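Local atomic coordinates of p1 (Rice yellow mottle virus, PDB entry 6TY0), a protein that suppresses RNA silencing in the host plant and takes part in spread of the virus, this chain being its N-terminal, zinc-binding part. Residues L4-R9 with P44-D49. Residues are numbered along the deposited sequence; the frame is centred on the assembly and turned at random.
Sequences LEVLIR and PSLRAD
Four backbone hydrogen bonds define strands 4-9 and 45-49 as a parallel pair: Leu7 N to Pro44 O, Leu46 N to Leu7 O, Arg9 N to Leu46 O at 2.9 Å and 172°, and Ala48 N to Arg9 O. Leu7 and Arg9 each give their N-H and carbonyl to the residues flanking Ser45 and Arg47, the parallel ladder pattern; the axes of the short segments lie 38° apart, consistent with a twisted sheet.

Arg9 can be followed along its length. CB lies over one face of the Arg47 guanidinium, 3.5 Å from Arg47 NH1. CG stands anti to the carbonyl carbon, and a bend at chi3 turns the tip back. CZ lies 3.7 Å from Arg47 NH2. NH1, over a face of the Arg47 guanidinium, reaches 2.8 Å from Arg47 NH2, a donor-donor approach of like charges with planes 39° apart, while NH2 stays 3.7 Å from Ser45 OG. Arg47 NH1 is hydrogen-bonded to Pro10 O.

On the other face, Val6 CG1 meets Leu46 CD1 at 3.7 Å, CG2 meets the Pro44 ring, and Ile8 CG2 abuts Ala48 CB. Strand 26-32 flanks 2-10 across from this pair, so the contact forms the parallel centre of a mixed four-stranded sheet, away from the four-cysteine zinc site.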
loop_
_atom_site.group_PDB
_atom_site.type_symbol
_atom_site.label_atom_id
_atom_site.label_comp_id
_atom_site.label_asym_id
_atom_site.label_seq_id
_atom_site.Cartn_x
_atom_site.Cartn_y
_atom_site.Cartn_z
ATOM N N LEU A 4 6.716 -5.745 1.777
ATOM C CA LEU A 4 6.523 -7.205 1.881
ATOM C C LEU A 4 6.766 -7.828 0.500
ATOM O O LEU A 4 6.030 -7.556 -0.436
ATOM C CB LEU A 4 5.112 -7.528 2.324
ATOM C CG LEU A 4 4.886 -9.022 2.515
ATOM C CD1 LEU A 4 5.168 -9.397 3.952
ATOM C CD2 LEU A 4 3.470 -9.386 2.142
ATOM N N GLU A 5 7.815 -8.634 0.395
ATOM C CA GLU A 5 8.167 -9.337 -0.806
ATOM C C GLU A 5 7.394 -10.647 -0.944
ATOM O O GLU A 5 7.226 -11.385 0.031
ATOM C CB GLU A 5 9.667 -9.677 -0.799
ATOM C CG GLU A 5 10.578 -8.466 -0.664
ATOM C CD GLU A 5 11.981 -8.674 -1.246
ATOM O OE1 GLU A 5 12.379 -9.832 -1.521
ATOM O OE2 GLU A 5 12.692 -7.656 -1.423
ATOM N N VAL A 6 6.962 -10.928 -2.161
ATOM C CA VAL A 6 6.237 -12.144 -2.485
ATOM C C VAL A 6 6.948 -12.868 -3.625
ATOM O O VAL A 6 7.154 -12.295 -4.688
ATOM C CB VAL A 6 4.825 -11.836 -2.964
ATOM C CG1 VAL A 6 4.077 -13.122 -3.263
ATOM C CG2 VAL A 6 4.090 -11.003 -1.916
ATOM N N LEU A 7 7.380 -14.099 -3.362
ATOM C CA LEU A 7 8.079 -14.930 -4.359
ATOM C C LEU A 7 7.061 -15.862 -4.957
ATOM O O LEU A 7 6.315 -16.528 -4.225
ATOM C CB LEU A 7 9.178 -15.743 -3.704
ATOM C CG LEU A 7 9.953 -16.711 -4.606
ATOM C CD1 LEU A 7 10.780 -15.990 -5.657
ATOM C CD2 LEU A 7 10.863 -17.539 -3.710
ATOM N N ILE A 8 6.958 -15.861 -6.268
ATOM C CA ILE A 8 6.018 -16.755 -6.944
ATOM C C ILE A 8 6.773 -17.721 -7.865
ATOM O O ILE A 8 7.545 -17.280 -8.717
ATOM C CB ILE A 8 5.010 -15.939 -7.729
ATOM C CG1 ILE A 8 4.169 -15.108 -6.744
ATOM C CG2 ILE A 8 4.107 -16.834 -8.556
ATOM C CD1 ILE A 8 3.550 -13.940 -7.421
ATOM N N ARG A 9 6.566 -19.008 -7.674
ATOM C CA ARG A 9 7.165 -20.045 -8.559
ATOM C C ARG A 9 6.063 -20.944 -9.164
ATOM O O ARG A 9 4.971 -21.016 -8.605
ATOM C CB ARG A 9 8.142 -20.893 -7.768
ATOM C CG ARG A 9 9.303 -20.138 -7.140
ATOM C CD ARG A 9 10.444 -21.093 -6.849
ATOM N NE ARG A 9 10.898 -21.071 -5.461
ATOM C CZ ARG A 9 10.245 -21.618 -4.427
ATOM N NH1 ARG A 9 9.064 -22.202 -4.600
ATOM N NH2 ARG A 9 10.766 -21.560 -3.201
ATOM N N PRO A 44 5.831 -14.020 1.985
ATOM C CA PRO A 44 5.377 -15.325 1.541
ATOM C C PRO A 44 6.042 -15.830 0.271
ATOM O O PRO A 44 6.527 -15.040 -0.566
ATOM C CB PRO A 44 3.915 -15.102 1.215
ATOM C CG PRO A 44 3.826 -13.681 0.860
ATOM C CD PRO A 44 4.848 -12.978 1.696
ATOM N N SER A 45 5.960 -17.145 0.126
ATOM C CA SER A 45 6.465 -17.885 -1.003
ATOM C C SER A 45 5.320 -18.758 -1.533
ATOM O O SER A 45 4.751 -19.547 -0.784
ATOM C CB SER A 45 7.633 -18.725 -0.533
ATOM O OG SER A 45 8.217 -19.400 -1.623
ATOM N N LEU A 46 4.938 -18.560 -2.791
ATOM C CA LEU A 46 3.702 -19.106 -3.349
ATOM C C LEU A 46 3.965 -19.881 -4.633
ATOM O O LEU A 46 4.979 -19.645 -5.318
ATOM C CB LEU A 46 2.747 -17.998 -3.726
ATOM C CG LEU A 46 2.383 -16.920 -2.682
ATOM C CD1 LEU A 46 1.596 -15.851 -3.381
ATOM C CD2 LEU A 46 1.593 -17.492 -1.493
ATOM N N ARG A 47 3.019 -20.761 -4.976
ATOM C CA ARG A 47 3.050 -21.523 -6.203
ATOM C C ARG A 47 1.845 -21.116 -6.973
ATOM O O ARG A 47 0.733 -21.117 -6.440
ATOM C CB ARG A 47 2.960 -23.030 -5.929
ATOM C CG ARG A 47 4.191 -23.613 -5.301
ATOM C CD ARG A 47 5.186 -24.025 -6.362
ATOM N NE ARG A 47 6.461 -24.340 -5.741
ATOM C CZ ARG A 47 7.609 -24.508 -6.392
ATOM N NH1 ARG A 47 7.672 -24.410 -7.719
ATOM N NH2 ARG A 47 8.706 -24.780 -5.704
ATOM N N ALA A 48 2.048 -20.765 -8.233
ATOM C CA ALA A 48 0.959 -20.429 -9.113
ATOM C C ALA A 48 1.221 -20.979 -10.503
ATOM O O ALA A 48 2.319 -21.477 -10.794
ATOM C CB ALA A 48 0.804 -18.921 -9.184
ATOM N N ASP A 49 0.234 -20.814 -11.376
ATOM C CA ASP A 49 0.286 -21.394 -12.718
ATOM C C ASP A 49 0.973 -20.483 -13.719
ATOM O O ASP A 49 0.418 -19.447 -14.086
ATOM C CB ASP A 49 -1.119 -21.653 -13.251
ATOM C CG ASP A 49 -1.798 -22.841 -12.565
ATOM O OD1 ASP A 49 -1.122 -23.836 -12.182
ATOM O OD2 ASP A 49 -3.028 -22.731 -12.406
#